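Local atomic coordinates of Ulp1-like SUMO protease (Chaetomium thermophilum, PDB entry 6DG4), a protein that probably cleaves SUMO from its conjugates as a cysteine protease, this chain being the C-terminal catalytic domain of a longer protein. Residues A73-T78 against D247-D252; K80-P83 against P87-T90. One frame throughout, in Å; residues are numbered along the deposited sequence.

Contact 1: residues A73-T78 against D247-D252; sequences ADYVNT and DFTLDD
Tyr75, on helix 62-80 of the Ulp1-family (C48) catalytic domain, reaches across to residues 249-251 of the C-terminal tail, where the chain makes an ST turn: the backbone N of Asp251 donates to OG1 of Thr249 (N to OG1 3.2 Å). All contacts between the two segments run through the tyrosine. Its CB points toward the tail, and with CG anti to the backbone N (chi1 168°) the ring extends from the helix so that its hydroxyl arrives at the turn. At the base of the ring, CG and CD2 each lie 4.0 Å from CD1 of Leu250. Farther along, CB of Leu250 stands over the middle of one face, 3.7 Å from the ring centroid and only 13° off the normal, a well-centred CH-pi contact. CZ is 3.7 Å from that same CB, so the leucine follows the ring from its root to its phenolic carbon. Leu215 of helix 202-215 touches both Tyr75 and Leu250, which links their apolar contact to a further helix. The ring edge has a polar surrounding instead: CE1 passes 3.6 Å from OG1 of Thr249, close to the ring plane. Beyond it the phenol donates its proton to the carboxylate of Asp251, which Lys79 also approaches in a long, weak ion pair. The backbone N of Asp251 lies near the hydroxyl too, but the angle is too poor for a bond, and that N-H serves the turn. Ring and carboxylate planes are 58° apart. Tyr75 OH donates to OD1 of Asp251 at 2.7 Å; OD1 lies in the plane of the ring and accepts through its anti lone pair, the one facing away from OD2.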
ATOM      1  N   ALA A  73       3.816   5.673   1.976  1.00  9.27           N
ATOM      2  CA  ALA A  73       5.120   6.020   1.433  1.00  9.82           C
ATOM      3  C   ALA A  73       5.560   7.389   1.919  1.00 10.11           C
ATOM      4  O   ALA A  73       6.724   7.583   2.284  1.00 11.17           O
ATOM      5  CB  ALA A  73       5.073   5.982  -0.092  1.00 10.36           C
ATOM      6  N   ASP A  74       4.641   8.352   1.944  1.00  9.36           N
ATOM      7  CA  ASP A  74       5.017   9.695   2.362  1.00 10.76           C
ATOM      8  C   ASP A  74       5.399   9.738   3.838  1.00 10.43           C
ATOM      9  O   ASP A  74       6.299  10.493   4.225  1.00 11.09           O
ATOM     10  CB  ASP A  74       3.893  10.678   2.063  1.00 12.44           C
ATOM     11  CG  ASP A  74       4.379  12.097   2.048  1.00 16.80           C
ATOM     12  OD1 ASP A  74       5.275  12.408   1.237  1.00 19.82           O
ATOM     13  OD2 ASP A  74       3.878  12.892   2.856  1.00 18.00           O
ATOM     14  N   TYR A  75       4.730   8.942   4.680  1.00  9.80           N
ATOM     15  CA  TYR A  75       5.153   8.841   6.072  1.00  9.53           C
ATOM     16  C   TYR A  75       6.622   8.428   6.156  1.00  9.88           C
ATOM     17  O   TYR A  75       7.416   9.044   6.875  1.00 10.99           O
ATOM     18  CB  TYR A  75       4.271   7.869   6.879  1.00 11.18           C
ATOM     19  CG  TYR A  75       4.941   7.587   8.199  1.00 10.54           C
ATOM     20  CD1 TYR A  75       4.797   8.449   9.278  1.00 11.09           C
ATOM     21  CD2 TYR A  75       5.800   6.506   8.334  1.00 11.54           C
ATOM     22  CE1 TYR A  75       5.482   8.221  10.461  1.00 11.98           C
ATOM     23  CE2 TYR A  75       6.475   6.268   9.505  1.00 12.50           C
ATOM     24  CZ  TYR A  75       6.322   7.125  10.558  1.00 13.86           C
ATOM     25  OH  TYR A  75       7.028   6.872  11.706  1.00 16.67           O
ATOM     26  N   VAL A  76       6.995   7.370   5.433  1.00 10.18           N
ATOM     27  CA  VAL A  76       8.358   6.858   5.530  1.00 10.22           C
ATOM     28  C   VAL A  76       9.354   7.891   5.025  1.00 10.78           C
ATOM     29  O   VAL A  76      10.398   8.126   5.645  1.00 11.54           O
ATOM     30  CB  VAL A  76       8.487   5.520   4.776  1.00 11.16           C
ATOM     31  CG1 VAL A  76       9.942   5.083   4.735  1.00 12.46           C
ATOM     32  CG2 VAL A  76       7.623   4.438   5.431  1.00 11.63           C
ATOM     33  N   ASN A  77       9.050   8.526   3.893  1.00 10.32           N
ATOM     34  CA  ASN A  77       9.994   9.464   3.302  1.00 11.70           C
ATOM     35  C   ASN A  77      10.185  10.680   4.191  1.00 12.20           C
ATOM     36  O   ASN A  77      11.303  11.188   4.326  1.00 14.13           O
ATOM     37  CB  ASN A  77       9.511   9.868   1.915  1.00 11.81           C
ATOM     38  CG  ASN A  77       9.575   8.722   0.938  1.00 11.82           C
ATOM     39  OD1 ASN A  77      10.419   7.835   1.067  1.00 12.36           O
ATOM     40  ND2 ASN A  77       8.683   8.724  -0.039  1.00 11.21           N
ATOM     41  N   THR A  78       9.108  11.161   4.804  1.00 13.02           N
ATOM     42  CA  THR A  78       9.223  12.277   5.734  1.00 14.84           C
ATOM     43  C   THR A  78      10.014  11.880   6.973  1.00 16.53           C
ATOM     44  O   THR A  78      10.881  12.634   7.431  1.00 19.42           O
ATOM     45  CB  THR A  78       7.820  12.757   6.099  1.00 17.00           C
ATOM     46  OG1 THR A  78       7.203  13.298   4.925  1.00 19.26           O
ATOM     47  CG2 THR A  78       7.864  13.811   7.179  1.00 20.19           C
ATOM     48  N   ASP A 247      -2.335  12.862  14.895  1.00 11.24           N
ATOM     49  CA  ASP A 247      -2.910  11.770  15.666  1.00 10.41           C
ATOM     50  C   ASP A 247      -2.573  10.419  15.055  1.00 10.73           C
ATOM     51  O   ASP A 247      -2.552   9.410  15.766  1.00 11.43           O
ATOM     52  CB  ASP A 247      -4.431  11.893  15.733  1.00 12.56           C
ATOM     53  CG  ASP A 247      -4.899  12.989  16.653  1.00 13.65           C
ATOM     54  OD1 ASP A 247      -4.103  13.850  17.081  1.00 13.63           O
ATOM     55  OD2 ASP A 247      -6.103  12.967  16.956  1.00 17.60           O
ATOM     56  N   PHE A 248      -2.324  10.376  13.746  1.00  9.63           N
ATOM     57  CA  PHE A 248      -2.131   9.117  13.033  1.00  9.50           C
ATOM     58  C   PHE A 248      -0.697   8.915  12.565  1.00 10.09           C
ATOM     59  O   PHE A 248      -0.450   8.106  11.668  1.00 11.86           O
ATOM     60  CB  PHE A 248      -3.148   8.988  11.894  1.00  9.45           C
ATOM     61  CG  PHE A 248      -4.568   9.039  12.381  1.00  9.73           C
ATOM     62  CD1 PHE A 248      -5.021   8.102  13.292  1.00 12.70           C
ATOM     63  CD2 PHE A 248      -5.431  10.041  11.983  1.00 11.19           C
ATOM     64  CE1 PHE A 248      -6.309   8.150  13.782  1.00 12.29           C
ATOM     65  CE2 PHE A 248      -6.724  10.090  12.471  1.00 12.30           C
ATOM     66  CZ  PHE A 248      -7.158   9.150  13.371  1.00 11.52           C
ATOM     67  N   THR A 249       0.263   9.599  13.176  1.00 10.66           N
ATOM     68  CA  THR A 249       1.647   9.256  12.905  1.00 12.15           C
ATOM     69  C   THR A 249       1.883   7.776  13.201  1.00 11.94           C
ATOM     70  O   THR A 249       1.270   7.187  14.098  1.00 15.12           O
ATOM     71  CB  THR A 249       2.603  10.122  13.722  1.00 13.60           C
ATOM     72  OG1 THR A 249       3.947   9.781  13.361  1.00 14.28           O
ATOM     73  CG2 THR A 249       2.407   9.913  15.218  1.00 16.08           C
ATOM     74  N   LEU A 250       2.761   7.172  12.408  1.00 12.34           N
ATOM     75  CA  LEU A 250       3.169   5.788  12.599  1.00 12.63           C
ATOM     76  C   LEU A 250       4.442   5.676  13.438  1.00 13.87           C
ATOM     77  O   LEU A 250       5.009   4.585  13.535  1.00 15.78           O
ATOM     78  CB  LEU A 250       3.322   5.096  11.235  1.00 13.00           C
ATOM     79  CG  LEU A 250       2.031   4.975  10.406  1.00 12.40           C
ATOM     80  CD1 LEU A 250       2.321   4.619   8.951  1.00 12.96           C
ATOM     81  CD2 LEU A 250       1.061   3.956  11.008  1.00 15.14           C
ATOM     82  N   ASP A 251       4.866   6.774  14.083  1.00 14.36           N
ATOM     83  CA  ASP A 251       6.130   6.798  14.816  1.00 15.96           C
ATOM     84  C   ASP A 251       6.230   5.691  15.864  1.00 17.00           C
ATOM     85  O   ASP A 251       7.309   5.129  16.077  1.00 17.91           O
ATOM     86  CB  ASP A 251       6.312   8.148  15.515  1.00 17.58           C
ATOM     87  CG  ASP A 251       6.790   9.253  14.582  1.00 20.36           C
ATOM     88  OD1 ASP A 251       7.096   9.002  13.391  1.00 18.99           O
ATOM     89  OD2 ASP A 251       6.858  10.402  15.067  1.00 22.43           O
ATOM     90  N   ASP A 252       5.138   5.391  16.565  1.00 17.05           N
ATOM     91  CA  ASP A 252       5.231   4.417  17.650  1.00 16.84           C
ATOM     92  C   ASP A 252       5.305   2.978  17.153  1.00 18.18           C
ATOM     93  O   ASP A 252       5.473   2.074  17.977  1.00 20.57           O
ATOM     94  CB  ASP A 252       4.097   4.591  18.669  1.00 15.35           C
ATOM     95  CG  ASP A 252       2.719   4.379  18.074  1.00 16.56           C
ATOM     96  OD1 ASP A 252       2.601   4.286  16.834  1.00 18.50           O
ATOM     97  OD2 ASP A 252       1.746   4.319  18.863  1.00 16.96           O
TER

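Contact 2: residues K80-P83 against P87-T90; sequences KGAP and PKCT
Lys80 and Lys88 meet through their methylene chains in the turn that joins helix 62-80 to strand 89-91. The contact is wholly one of van der Waals packing, with no hydrogen bond between the two segments. Among the aliphatic contacts, CD of Lys80 lies 3.6 Å from CB of Lys88, and CE of Lys80 comes equally close to CG of Lys88. The two chains cross at about a right angle, the outer methylenes of Lys80, CD and CE, lying across the root of Lys88, CB and CG. In Lys80 the bend at chi3 (72°) sets CE beside CG of Lys88, and that at chi4 (65°) directs NZ, whereas Lys88 bends at chi2 and then runs extended. Smaller van der Waals contacts lie beside this crossing: CB of Ala82 points toward the other segment and sits 4.1 Å from CA of Pro87 and 3.9 Å from the backbone N of Lys88. Of the polar groups, the two ammonium nitrogens have like charge and remain apart, NZ of Lys80 being 6.2 Å from NZ of Lys88. The end of Lys88 leads away from the contact to a salt bridge with Asp124, which probably offsets its charge. In the backbone, Gly81 leaves the helix with positive phi (60°) in a Schellman motif, and the chain then turns back toward Pro87. The backbone of Lys88 bonds with Asp126 and Thr127, and Thr90 continues the pairing with Thr127 and Leu129. The turn thus delivers the chain from helix 62-80 into strand 89-91, an outermost strand of the five-stranded mixed sheet, parallel to its neighbour 127-134.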
ATOM      1  N   LYS A  80      12.310   9.618   7.277  1.00 18.53           N
ATOM      2  CA  LYS A  80      13.707   9.413   6.919  1.00 21.19           C
ATOM      3  C   LYS A  80      14.362  10.646   6.309  1.00 22.19           C
ATOM      4  O   LYS A  80      15.570  10.615   6.041  1.00 25.49           O
ATOM      5  CB  LYS A  80      13.828   8.214   5.967  1.00 24.64           C
ATOM      6  CG  LYS A  80      13.302   6.917   6.582  1.00 29.34           C
ATOM      7  CD  LYS A  80      13.661   5.678   5.773  1.00 33.88           C
ATOM      8  CE  LYS A  80      15.143   5.328   5.884  1.00 36.62           C
ATOM      9  NZ  LYS A  80      15.540   4.936   7.266  1.00 38.14           N
ATOM     10  N   GLY A  81      13.612  11.725   6.102  1.00 20.77           N
ATOM     11  CA  GLY A  81      14.153  12.914   5.460  1.00 21.17           C
ATOM     12  C   GLY A  81      14.666  12.661   4.060  1.00 21.51           C
ATOM     13  O   GLY A  81      15.680  13.242   3.651  1.00 23.58           O
ATOM     14  N   ALA A  82      13.984  11.808   3.309  1.00 19.16           N
ATOM     15  CA  ALA A  82      14.464  11.438   1.988  1.00 19.45           C
ATOM     16  C   ALA A  82      14.276  12.599   1.015  1.00 19.94           C
ATOM     17  O   ALA A  82      13.279  13.322   1.100  1.00 20.79           O
ATOM     18  CB  ALA A  82      13.677  10.234   1.474  1.00 17.33           C
ATOM     19  N   PRO A  83      15.198  12.789   0.069  1.00 21.46           N
ATOM     20  CA  PRO A  83      14.953  13.755  -1.010  1.00 23.54           C
ATOM     21  C   PRO A  83      13.752  13.346  -1.852  1.00 24.54           C
ATOM     22  O   PRO A  83      13.437  12.163  -1.996  1.00 21.37           O
ATOM     23  CB  PRO A  83      16.246  13.711  -1.835  1.00 24.10           C
ATOM     24  CG  PRO A  83      17.272  13.096  -0.940  1.00 23.89           C
ATOM     25  CD  PRO A  83      16.523  12.155  -0.050  1.00 22.75           C
ATOM     26  N   PRO A  87      13.318   8.628  -2.972  1.00 13.85           N
ATOM     27  CA  PRO A  87      12.504   8.106  -1.875  1.00 12.37           C
ATOM     28  C   PRO A  87      13.104   6.863  -1.246  1.00 11.56           C
ATOM     29  O   PRO A  87      13.800   6.076  -1.894  1.00 13.02           O
ATOM     30  CB  PRO A  87      11.177   7.755  -2.561  1.00 12.18           C
ATOM     31  CG  PRO A  87      11.558   7.489  -3.968  1.00 12.75           C
ATOM     32  CD  PRO A  87      12.625   8.503  -4.265  1.00 13.98           C
ATOM     33  N   LYS A  88      12.779   6.675   0.032  1.00 11.49           N
ATOM     34  CA  LYS A  88      13.021   5.396   0.686  1.00 11.28           C
ATOM     35  C   LYS A  88      11.838   4.447   0.555  1.00 10.85           C
ATOM     36  O   LYS A  88      12.028   3.225   0.576  1.00 10.50           O
ATOM     37  CB  LYS A  88      13.377   5.612   2.156  1.00 12.54           C
ATOM     38  CG  LYS A  88      14.803   6.125   2.350  1.00 15.87           C
ATOM     39  CD  LYS A  88      15.834   5.081   1.922  1.00 17.68           C
ATOM     40  CE  LYS A  88      17.255   5.555   2.115  1.00 20.93           C
ATOM     41  NZ  LYS A  88      18.222   4.487   1.718  1.00 22.72           N
ATOM     42  N   CYS A  89      10.628   4.977   0.401  1.00  9.91           N
ATOM     43  CA  CYS A  89       9.446   4.174   0.123  1.00  9.47           C
ATOM     44  C   CYS A  89       8.688   4.861  -0.997  1.00  9.17           C
ATOM     45  O   CYS A  89       8.466   6.074  -0.942  1.00 10.41           O
ATOM     46  CB  CYS A  89       8.549   4.055   1.354  1.00 10.47           C
ATOM     47  SG  CYS A  89       7.131   2.934   1.154  1.00 11.25           S
ATOM     48  N   THR A  90       8.318   4.108  -2.022  1.00  9.22           N
ATOM     49  CA  THR A  90       7.559   4.698  -3.111  1.00  9.85           C
ATOM     50  C   THR A  90       6.423   3.769  -3.505  1.00  9.91           C
ATOM     51  O   THR A  90       6.444   2.567  -3.240  1.00 11.50           O
ATOM     52  CB  THR A  90       8.456   5.076  -4.295  1.00 10.92           C
ATOM     53  OG1 THR A  90       7.678   5.832  -5.230  1.00 13.11           O
ATOM     54  CG2 THR A  90       9.023   3.847  -4.973  1.00 12.69           C
TER

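Overall arrangement
Helix 62-80 joins the two contacts, whose centres lie 11 Å apart on the same side of the chain's centre. Contact 1 attaches the helix to the C-terminal tail, 169 residues away in sequence, whereas contact 2 is local, formed as the chain leaves the helix for strand 89-91. Asn77 connects them: its ND2 is 2.8 Å from O of Cys89 and its OD1 is 2.8 Å from N of Lys88, both probable hydrogen bonds. CB of Ala73 adds packing, 3.5 Å from O of Cys89. One helix therefore meets the tail through Tyr75 and the edge strand of the sheet through Ala73, Val76 and Asn77.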